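Local coordinates for transcriptional regulator, MarR family (Methanosarcina mazei, PDB 3S2W), which probably binds DNA as a dimeric, winged helix-turn-helix transcription factor of the MarR family, at residues 56-59 with 60-63; 66-69 with 70-74; 115-118 with 119-123. All blocks are in the same frame, centred on the assembly; numbering follows the deposited sequence.

Three local contacts of a MarR-type subunit are described, two on helices of the winged helix-turn-helix and one on the long helix 112-133; contact 1 sits between the other two. The centres of contacts 1 and 2 lie about 11 Å apart, and helix 53-61 meets helix 67-74 where Arg58 NH1 comes within 3.3 Å of Tyr73 CD2 and Arg58 CG packs on Leu70. Contact 3, also about 11 Å from contact 1 centre to centre, lies on helix 112-133, where Met57 SE is 3.8 Å from Met121 CB and Tyr60 packs on Leu117 and Glu118. Contacts 2 and 3 do not touch, their nearest atoms being about 13 Å apart. Each contact also has a residue in reach of the second subunit.

Contact 1 of 3, residues 56-59 with 60-63; sequences LMRL and YRED
Tyr60 and Leu56 lie one turn apart on helix 53-61, and the tyrosine backbone N donates to Leu56 O at 3.2 Å. The final turn closes with Glu62 N bonding to Arg58 O at 2.8 Å, almost straight (174°), while Arg61 N makes only weak bonds to Met57 O and Arg58 O.

Packing gathers round the phenol. Tyr60 CG lies anti to the carbonyl carbon (chi1 -65°), which swings the ring back along the helix. The polar Leu56 O then sits over one face, while the apolar Leu56 CG lies 4.0 Å from Tyr60 CE2. Met57, present as selenomethionine and bent at chi2 and chi3, brings Met57 SE to the ring edge, 4.0 Å from Tyr60 CD2, the selenium taking the sulfur's place in a Met-aromatic contact. Tyrosine suits this place because its hydroxyl reaches past the leucine to bond Gly114 O. A phenylalanine here would probably keep much of the packing but leave that carbonyl without its hydroxyl mate, weakening the tie to helix 112-133.

Two arginines supply the charged part. Arg58 CD lies over one face of the Arg61 guanidinium, 3.4 Å from Arg61 NH2, and the two guanidinium planes are 30° apart. Tyr30 of the second subunit packs on both.

With Arg58 NE and Arg61 NH1 4.0 Å apart, the like charges probably repel somewhat, whereas the phenol joins apolar packing to a specific polar bond.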
ATOM      1  N   LEU A  56       3.158   5.947 -14.349  1.00 32.91           N
ATOM      2  CA  LEU A  56       4.391   6.355 -14.998  1.00 30.53           C
ATOM      3  C   LEU A  56       5.427   5.212 -14.973  1.00 41.14           C
ATOM      4  O   LEU A  56       5.981   4.867 -16.013  1.00 51.13           O
ATOM      5  CB  LEU A  56       4.925   7.624 -14.355  1.00 28.51           C
ATOM      6  CG  LEU A  56       5.660   8.586 -15.278  1.00 41.94           C
ATOM      7  CD1 LEU A  56       4.817   8.939 -16.503  1.00 37.09           C
ATOM      8  CD2 LEU A  56       6.073   9.845 -14.516  1.00 43.11           C
HETATM    9  N   MSE A  57       5.660   4.601 -13.808  1.00 36.51           N
HETATM   10  CA  MSE A  57       6.680   3.559 -13.685  1.00 38.96           C
HETATM   11  C   MSE A  57       6.368   2.349 -14.568  1.00 50.30           C
HETATM   12  O   MSE A  57       7.268   1.706 -15.102  1.00 53.68           O
HETATM   13  CB  MSE A  57       6.865   3.113 -12.218  1.00 39.87           C
HETATM   14  CG  MSE A  57       7.504   4.176 -11.296  1.00 40.31           C
HETATM   15 SE   MSE A  57       9.276   4.817 -11.910  0.87 70.31          SE
HETATM   16  CE  MSE A  57      10.390   3.293 -11.403  1.00 59.55           C
ATOM     17  N   ARG A  58       5.087   2.044 -14.723  1.00 47.21           N
ATOM     18  CA  ARG A  58       4.666   0.952 -15.592  1.00 45.20           C
ATOM     19  C   ARG A  58       4.927   1.249 -17.075  1.00 48.37           C
ATOM     20  O   ARG A  58       5.422   0.391 -17.805  1.00 39.75           O
ATOM     21  CB  ARG A  58       3.187   0.643 -15.361  1.00 52.62           C
ATOM     22  CG  ARG A  58       2.709  -0.631 -16.027  1.00 64.67           C
ATOM     23  CD  ARG A  58       3.521  -1.816 -15.582  1.00 74.62           C
ATOM     24  NE  ARG A  58       3.559  -2.834 -16.621  1.00 84.91           N
ATOM     25  CZ  ARG A  58       3.024  -4.042 -16.508  1.00 89.32           C
ATOM     26  NH1 ARG A  58       2.418  -4.409 -15.386  1.00 83.70           N
ATOM     27  NH2 ARG A  58       3.112  -4.885 -17.525  1.00 97.55           N
ATOM     28  N   LEU A  59       4.603   2.464 -17.518  1.00 47.52           N
ATOM     29  CA  LEU A  59       4.873   2.843 -18.895  1.00 47.00           C
ATOM     30  C   LEU A  59       6.356   2.744 -19.243  1.00 49.40           C
ATOM     31  O   LEU A  59       6.692   2.426 -20.383  1.00 48.84           O
ATOM     32  CB  LEU A  59       4.344   4.241 -19.190  1.00 41.17           C
ATOM     33  CG  LEU A  59       2.830   4.264 -19.206  1.00 43.69           C
ATOM     34  CD1 LEU A  59       2.334   5.699 -19.195  1.00 45.18           C
ATOM     35  CD2 LEU A  59       2.347   3.508 -20.430  1.00 34.94           C
ATOM     36  N   TYR A  60       7.238   3.016 -18.276  1.00 51.72           N
ATOM     37  CA  TYR A  60       8.686   2.838 -18.496  1.00 53.92           C
ATOM     38  C   TYR A  60       9.061   1.374 -18.723  1.00 51.27           C
ATOM     39  O   TYR A  60      10.083   1.091 -19.350  1.00 51.30           O
ATOM     40  CB  TYR A  60       9.529   3.377 -17.334  1.00 53.13           C
ATOM     41  CG  TYR A  60       9.428   4.859 -17.144  1.00 48.11           C
ATOM     42  CD1 TYR A  60       9.453   5.711 -18.234  1.00 46.39           C
ATOM     43  CD2 TYR A  60       9.286   5.410 -15.876  1.00 39.51           C
ATOM     44  CE1 TYR A  60       9.352   7.071 -18.075  1.00 43.75           C
ATOM     45  CE2 TYR A  60       9.176   6.777 -15.705  1.00 38.37           C
ATOM     46  CZ  TYR A  60       9.214   7.599 -16.811  1.00 36.24           C
ATOM     47  OH  TYR A  60       9.109   8.956 -16.673  1.00 32.47           O
ATOM     48  N   ARG A  61       8.264   0.449 -18.190  1.00 40.19           N
ATOM     49  CA  ARG A  61       8.491  -0.949 -18.511  1.00 53.28           C
ATOM     50  C   ARG A  61       7.832  -1.302 -19.849  1.00 57.99           C
ATOM     51  O   ARG A  61       8.475  -1.821 -20.748  1.00 63.74           O
ATOM     52  CB  ARG A  61       7.990  -1.857 -17.399  1.00 61.27           C
ATOM     53  CG  ARG A  61       9.104  -2.398 -16.521  1.00 85.68           C
ATOM     54  CD  ARG A  61       8.553  -3.307 -15.424  1.00101.48           C
ATOM     55  NE  ARG A  61       7.660  -2.589 -14.515  1.00106.89           N
ATOM     56  CZ  ARG A  61       6.587  -3.124 -13.936  1.00105.58           C
ATOM     57  NH1 ARG A  61       6.268  -4.396 -14.175  1.00104.84           N
ATOM     58  NH2 ARG A  61       5.835  -2.383 -13.119  1.00 96.50           N
ATOM     59  N   GLU A  62       6.551  -0.995 -19.977  1.00 59.41           N
ATOM     60  CA  GLU A  62       5.770  -1.382 -21.137  1.00 61.92           C
ATOM     61  C   GLU A  62       4.993  -0.163 -21.607  1.00 56.84           C
ATOM     62  O   GLU A  62       3.946   0.169 -21.048  1.00 55.18           O
ATOM     63  CB  GLU A  62       4.791  -2.497 -20.746  1.00 76.47           C
ATOM     64  CG  GLU A  62       4.849  -3.756 -21.600  1.00 93.05           C
ATOM     65  CD  GLU A  62       4.009  -3.650 -22.863  1.00105.96           C
ATOM     66  OE1 GLU A  62       4.411  -2.910 -23.790  1.00108.41           O
ATOM     67  OE2 GLU A  62       2.948  -4.312 -22.926  1.00109.97           O
ATOM     68  N   ASP A  63       5.509   0.510 -22.628  1.00 46.58           N
ATOM     69  CA  ASP A  63       4.855   1.694 -23.169  1.00 48.76           C
ATOM     70  C   ASP A  63       3.813   1.334 -24.216  1.00 49.61           C
ATOM     71  O   ASP A  63       3.861   0.266 -24.809  1.00 49.82           O
ATOM     72  CB  ASP A  63       5.899   2.610 -23.788  1.00 58.28           C
ATOM     73  CG  ASP A  63       5.343   3.956 -24.143  1.00 65.04           C
ATOM     74  OD1 ASP A  63       4.229   4.274 -23.686  1.00 79.72           O
ATOM     75  OD2 ASP A  63       6.024   4.702 -24.866  1.00 59.44           O
TER

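Contact 2 of 3, residues 66-69 with 70-74; sequences NQES and LSDYL
Asn66 and Leu70 close the first turn of the helix: Leu70 N donates to Asn66 O at 3.0 Å. The asparagine also works through its side chain, for Asn66 OD1 accepts from Glu68 N at 3.1 Å, in the carbonyl plane and on a lone pair. Asn66 is thus the N-cap of helix 67-74, and its short amide suits that role by offering a carbonyl oxygen to an N-H of the first turn, where no earlier turn exists to accept it. Further bonds follow, Ser71 N to Gln67 O, Asp72 N to Glu68 O, and Tyr73 N to Ser69 O, the last nearly straight at 171°.

Among the acidic side chains, Glu68 CG lies 4.0 Å from Asp72 OD2, with the carboxylate planes 46° apart. Lys78 forms a salt bridge with Asp72 OD1 and a long, weak ion pair with Glu68, so its charge would be expected to ease the repulsion between the two acids.

In the winged helix-turn-helix fold this is the short helix leading, through a turn, into helix 78-90, which by analogy with other MarR proteins is probably the recognition helix. Ser71 reaches into that turn: its OG, anti to the backbone N (chi1 -169°), bonds to Ile76 O.

Farther out, Tyr73 lays one ring face against Ser69 O, which is 3.3 Å from Tyr73 CG; serine, with a short side chain, lets the ring come close, Ser69 CB lying 4.2 Å from Tyr73 CZ. Leu70, buried, turns its apolar side chain to Phe55 and Arg58 of helix 53-61 and to Val108 of strand 106-110.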
ATOM      1  N   ASN A  66      -2.698  -0.516 -23.217  1.00 46.70           N
ATOM      2  CA  ASN A  66      -4.100  -0.133 -23.137  1.00 41.42           C
ATOM      3  C   ASN A  66      -4.482   0.290 -21.721  1.00 45.31           C
ATOM      4  O   ASN A  66      -4.118  -0.362 -20.752  1.00 50.90           O
ATOM      5  CB  ASN A  66      -4.973  -1.305 -23.581  1.00 50.18           C
ATOM      6  CG  ASN A  66      -6.376  -0.888 -23.891  1.00 68.28           C
ATOM      7  OD1 ASN A  66      -7.155  -0.543 -22.992  1.00 78.10           O
ATOM      8  ND2 ASN A  66      -6.718  -0.902 -25.174  1.00 77.97           N
ATOM      9  N   GLN A  67      -5.229   1.377 -21.601  1.00 47.44           N
ATOM     10  CA  GLN A  67      -5.543   1.947 -20.295  1.00 47.81           C
ATOM     11  C   GLN A  67      -6.282   0.966 -19.385  1.00 50.60           C
ATOM     12  O   GLN A  67      -6.107   0.978 -18.172  1.00 44.63           O
ATOM     13  CB  GLN A  67      -6.359   3.219 -20.454  1.00 42.63           C
ATOM     14  CG  GLN A  67      -6.543   3.936 -19.164  1.00 52.13           C
ATOM     15  CD  GLN A  67      -7.379   5.173 -19.309  1.00 53.07           C
ATOM     16  OE1 GLN A  67      -7.082   6.049 -20.123  1.00 46.66           O
ATOM     17  NE2 GLN A  67      -8.446   5.253 -18.522  1.00 52.20           N
ATOM     18  N   GLU A  68      -7.098   0.102 -19.967  1.00 53.38           N
ATOM     19  CA  GLU A  68      -7.735  -0.925 -19.163  1.00 54.92           C
ATOM     20  C   GLU A  68      -6.686  -1.917 -18.636  1.00 51.85           C
ATOM     21  O   GLU A  68      -6.701  -2.287 -17.461  1.00 56.09           O
ATOM     22  CB  GLU A  68      -8.857  -1.631 -19.930  1.00 57.98           C
ATOM     23  CG  GLU A  68      -9.766  -2.436 -19.020  1.00 78.56           C
ATOM     24  CD  GLU A  68     -10.992  -2.985 -19.731  1.00 94.48           C
ATOM     25  OE1 GLU A  68     -11.017  -2.974 -20.986  1.00 97.67           O
ATOM     26  OE2 GLU A  68     -11.932  -3.426 -19.027  1.00 94.73           O
ATOM     27  N   SER A  69      -5.762  -2.333 -19.492  1.00 45.43           N
ATOM     28  CA  SER A  69      -4.672  -3.198 -19.050  1.00 43.15           C
ATOM     29  C   SER A  69      -3.936  -2.555 -17.864  1.00 48.43           C
ATOM     30  O   SER A  69      -3.678  -3.206 -16.862  1.00 50.75           O
ATOM     31  CB  SER A  69      -3.681  -3.503 -20.191  1.00 48.85           C
ATOM     32  OG  SER A  69      -4.335  -3.956 -21.368  1.00 56.85           O
ATOM     33  N   LEU A  70      -3.604  -1.273 -17.969  1.00 51.78           N
ATOM     34  CA  LEU A  70      -2.932  -0.589 -16.865  1.00 42.80           C
ATOM     35  C   LEU A  70      -3.734  -0.769 -15.594  1.00 35.30           C
ATOM     36  O   LEU A  70      -3.188  -1.058 -14.534  1.00 41.02           O
ATOM     37  CB  LEU A  70      -2.779   0.895 -17.158  1.00 41.28           C
ATOM     38  CG  LEU A  70      -1.535   1.265 -17.937  1.00 45.41           C
ATOM     39  CD1 LEU A  70      -1.585   2.734 -18.225  1.00 50.80           C
ATOM     40  CD2 LEU A  70      -0.329   0.917 -17.115  1.00 39.35           C
ATOM     41  N   SER A  71      -5.038  -0.595 -15.712  1.00 36.49           N
ATOM     42  CA  SER A  71      -5.942  -0.757 -14.582  1.00 50.46           C
ATOM     43  C   SER A  71      -5.871  -2.164 -13.957  1.00 59.38           C
ATOM     44  O   SER A  71      -5.719  -2.302 -12.741  1.00 49.71           O
ATOM     45  CB  SER A  71      -7.376  -0.437 -15.012  1.00 45.02           C
ATOM     46  OG  SER A  71      -8.221  -0.333 -13.888  1.00 53.30           O
ATOM     47  N   ASP A  72      -5.979  -3.197 -14.794  1.00 61.18           N
ATOM     48  CA  ASP A  72      -5.981  -4.582 -14.318  1.00 65.58           C
ATOM     49  C   ASP A  72      -4.639  -5.033 -13.734  1.00 58.70           C
ATOM     50  O   ASP A  72      -4.616  -5.755 -12.749  1.00 60.75           O
ATOM     51  CB  ASP A  72      -6.398  -5.552 -15.435  1.00 77.40           C
ATOM     52  CG  ASP A  72      -7.778  -5.246 -15.999  1.00 89.16           C
ATOM     53  OD1 ASP A  72      -8.641  -4.721 -15.255  1.00 95.56           O
ATOM     54  OD2 ASP A  72      -8.006  -5.535 -17.195  1.00 88.16           O
ATOM     55  N   TYR A  73      -3.531  -4.631 -14.354  1.00 55.82           N
ATOM     56  CA  TYR A  73      -2.196  -5.008 -13.876  1.00 59.43           C
ATOM     57  C   TYR A  73      -1.916  -4.363 -12.526  1.00 57.01           C
ATOM     58  O   TYR A  73      -1.453  -5.022 -11.599  1.00 63.28           O
ATOM     59  CB  TYR A  73      -1.081  -4.569 -14.844  1.00 70.85           C
ATOM     60  CG  TYR A  73      -1.075  -5.208 -16.226  1.00 85.90           C
ATOM     61  CD1 TYR A  73      -1.835  -6.343 -16.510  1.00 92.65           C
ATOM     62  CD2 TYR A  73      -0.293  -4.673 -17.249  1.00 92.73           C
ATOM     63  CE1 TYR A  73      -1.817  -6.924 -17.774  1.00 91.15           C
ATOM     64  CE2 TYR A  73      -0.272  -5.246 -18.515  1.00 94.53           C
ATOM     65  CZ  TYR A  73      -1.033  -6.370 -18.769  1.00 97.25           C
ATOM     66  OH  TYR A  73      -1.011  -6.935 -20.026  1.00105.57           O
ATOM     67  N   LEU A  74      -2.185  -3.067 -12.416  1.00 47.88           N
ATOM     68  CA  LEU A  74      -1.809  -2.343 -11.210  1.00 43.35           C
ATOM     69  C   LEU A  74      -2.847  -2.626 -10.151  1.00 49.97           C
ATOM     70  O   LEU A  74      -2.631  -2.369  -8.969  1.00 51.04           O
ATOM     71  CB  LEU A  74      -1.660  -0.826 -11.470  1.00 37.92           C
ATOM     72  CG  LEU A  74      -0.526  -0.375 -12.431  1.00 41.38           C
ATOM     73  CD1 LEU A  74      -0.538   1.113 -12.718  1.00 38.93           C
ATOM     74  CD2 LEU A  74       0.804  -0.749 -11.884  1.00 41.64           C
TER

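Contact 3 of 3, residues 115-118 with 119-123; sequences KKLE and PDMKK
Glu118 CG stands anti to the backbone N (chi1 -165°), whereas Lys122 CG stands anti to its carbonyl carbon (chi1 -81°); both chains then run extended, side by side and pointing the same way. Their ends meet in a salt bridge, Lys122 NZ to Glu118 OE1 at 2.7 Å, the ammonium approaching nearly along the C-O axis. Lysine is long enough to span the helical turn between them, and Lys122 N also donates to Glu118 O at 2.9 Å.

Pro119 has no N-H to donate, and Asp120 N also misses its bond to the turn before, so helix 112-133 is kinked here. Pro119 CD lies 3.5 Å from Lys116 O. Asp120 N reaches Leu117 O only weakly, at 2.9 Å, but the regular pattern resumes as Met121 N donates to Leu117 O at 3.1 Å.

On the inner side, Met121 (selenomethionine) is bent at chi2 and chi3, bringing Met121 CE to 4.1 Å from Leu117 CG. Branched leucine and the longer, flexible Met121 suit a buried face: Leu117 packs on Tyr60, and Met121 on Phe53 and Met57, all of helix 53-61.

The chemistry therefore divides round the helix, an ion pair straddling the proline kink on one side while hydrophobic packing joins helix 112-133 to helix 53-61.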
ATOM      1  N   LYS A 115       9.515  10.727 -21.274  1.00 39.86           N
ATOM      2  CA  LYS A 115      10.638   9.810 -21.424  1.00 41.44           C
ATOM      3  C   LYS A 115      11.850  10.388 -20.720  1.00 44.85           C
ATOM      4  O   LYS A 115      12.561   9.677 -20.007  1.00 46.96           O
ATOM      5  CB  LYS A 115      10.941   9.465 -22.889  1.00 46.98           C
ATOM      6  CG  LYS A 115       9.946   8.500 -23.510  1.00 60.33           C
ATOM      7  CD  LYS A 115      10.066   8.435 -25.033  1.00 74.32           C
ATOM      8  CE  LYS A 115      11.120   7.429 -25.487  1.00 86.37           C
ATOM      9  NZ  LYS A 115      11.229   7.342 -26.980  1.00 94.16           N
ATOM     10  N   LYS A 116      12.064  11.687 -20.885  1.00 43.94           N
ATOM     11  CA  LYS A 116      13.194  12.339 -20.243  1.00 42.35           C
ATOM     12  C   LYS A 116      13.089  12.398 -18.714  1.00 48.61           C
ATOM     13  O   LYS A 116      14.058  12.732 -18.034  1.00 54.31           O
ATOM     14  CB  LYS A 116      13.452  13.720 -20.846  1.00 50.14           C
ATOM     15  CG  LYS A 116      13.984  13.641 -22.283  1.00 75.43           C
ATOM     16  CD  LYS A 116      14.961  14.766 -22.607  1.00 86.43           C
ATOM     17  CE  LYS A 116      15.793  14.440 -23.847  1.00 86.79           C
ATOM     18  NZ  LYS A 116      16.806  15.507 -24.110  1.00 87.02           N
ATOM     19  N   LEU A 117      11.926  12.049 -18.172  1.00 52.04           N
ATOM     20  CA  LEU A 117      11.736  12.106 -16.730  1.00 48.13           C
ATOM     21  C   LEU A 117      12.292  10.871 -16.042  1.00 47.66           C
ATOM     22  O   LEU A 117      12.616  10.916 -14.859  1.00 52.81           O
ATOM     23  CB  LEU A 117      10.264  12.250 -16.387  1.00 55.67           C
ATOM     24  CG  LEU A 117      10.126  13.147 -15.162  1.00 63.96           C
ATOM     25  CD1 LEU A 117      10.902  14.421 -15.434  1.00 69.34           C
ATOM     26  CD2 LEU A 117       8.682  13.458 -14.846  1.00 60.21           C
ATOM     27  N   GLU A 118      12.429   9.792 -16.809  1.00 35.02           N
ATOM     28  CA  GLU A 118      12.720   8.449 -16.293  1.00 39.71           C
ATOM     29  C   GLU A 118      13.927   8.297 -15.361  1.00 45.57           C
ATOM     30  O   GLU A 118      13.824   7.625 -14.348  1.00 46.14           O
ATOM     31  CB  GLU A 118      12.816   7.439 -17.445  1.00 36.54           C
ATOM     32  CG  GLU A 118      12.757   6.010 -16.992  1.00 36.41           C
ATOM     33  CD  GLU A 118      13.033   5.017 -18.123  1.00 52.49           C
ATOM     34  OE1 GLU A 118      13.228   3.830 -17.813  1.00 61.66           O
ATOM     35  OE2 GLU A 118      13.067   5.408 -19.314  1.00 51.27           O
ATOM     36  N   PRO A 119      15.084   8.892 -15.714  1.00 46.31           N
ATOM     37  CA  PRO A 119      16.249   8.823 -14.822  1.00 39.34           C
ATOM     38  C   PRO A 119      15.928   9.404 -13.449  1.00 42.29           C
ATOM     39  O   PRO A 119      16.416   8.909 -12.426  1.00 49.87           O
ATOM     40  CB  PRO A 119      17.284   9.727 -15.517  1.00 37.47           C
ATOM     41  CG  PRO A 119      16.881   9.746 -16.939  1.00 35.96           C
ATOM     42  CD  PRO A 119      15.380   9.629 -16.956  1.00 41.93           C
ATOM     43  N   ASP A 120      15.118  10.456 -13.430  1.00 31.06           N
ATOM     44  CA  ASP A 120      14.737  11.105 -12.178  1.00 38.67           C
ATOM     45  C   ASP A 120      13.794  10.208 -11.343  1.00 42.64           C
ATOM     46  O   ASP A 120      13.991  10.036 -10.144  1.00 43.18           O
ATOM     47  CB  ASP A 120      14.089  12.464 -12.451  1.00 48.05           C
ATOM     48  CG  ASP A 120      14.921  13.341 -13.401  1.00 61.75           C
ATOM     49  OD1 ASP A 120      14.851  13.126 -14.649  1.00 59.82           O
ATOM     50  OD2 ASP A 120      15.629  14.251 -12.892  1.00 53.38           O
HETATM   51  N   MSE A 121      12.785   9.633 -11.991  1.00 38.02           N
HETATM   52  CA  MSE A 121      11.859   8.734 -11.327  1.00 38.11           C
HETATM   53  C   MSE A 121      12.577   7.495 -10.783  1.00 49.65           C
HETATM   54  O   MSE A 121      12.415   7.124  -9.617  1.00 47.41           O
HETATM   55  CB  MSE A 121      10.780   8.304 -12.308  1.00 37.87           C
HETATM   56  CG  MSE A 121       9.987   9.460 -12.899  1.00 51.36           C
HETATM   57 SE   MSE A 121       9.045  10.506 -11.535  0.76 53.52          SE
HETATM   58  CE  MSE A 121      10.373  11.894 -11.220  1.00 48.59           C
ATOM     59  N   LYS A 122      13.380   6.847 -11.616  1.00 43.74           N
ATOM     60  CA  LYS A 122      14.037   5.639 -11.151  1.00 49.89           C
ATOM     61  C   LYS A 122      14.995   5.919  -9.993  1.00 48.77           C
ATOM     62  O   LYS A 122      15.177   5.071  -9.096  1.00 45.75           O
ATOM     63  CB  LYS A 122      14.692   4.880 -12.309  1.00 55.84           C
ATOM     64  CG  LYS A 122      13.674   4.010 -13.106  1.00 68.72           C
ATOM     65  CD  LYS A 122      14.335   3.203 -14.234  1.00 75.44           C
ATOM     66  CE  LYS A 122      13.335   2.265 -14.929  1.00 80.39           C
ATOM     67  NZ  LYS A 122      13.854   1.700 -16.226  1.00 81.22           N
ATOM     68  N   LYS A 123      15.577   7.121  -9.995  1.00 40.41           N
ATOM     69  CA  LYS A 123      16.499   7.534  -8.935  1.00 39.64           C
ATOM     70  C   LYS A 123      15.779   7.802  -7.608  1.00 44.98           C
ATOM     71  O   LYS A 123      16.283   7.470  -6.529  1.00 38.54           O
ATOM     72  CB  LYS A 123      17.269   8.789  -9.342  1.00 39.93           C
ATOM     73  CG  LYS A 123      18.250   9.248  -8.290  1.00 42.90           C
ATOM     74  CD  LYS A 123      18.641  10.696  -8.514  1.00 65.25           C
ATOM     75  CE  LYS A 123      19.815  11.141  -7.628  1.00 75.46           C
ATOM     76  NZ  LYS A 123      20.087  12.614  -7.779  1.00 74.79           N
TER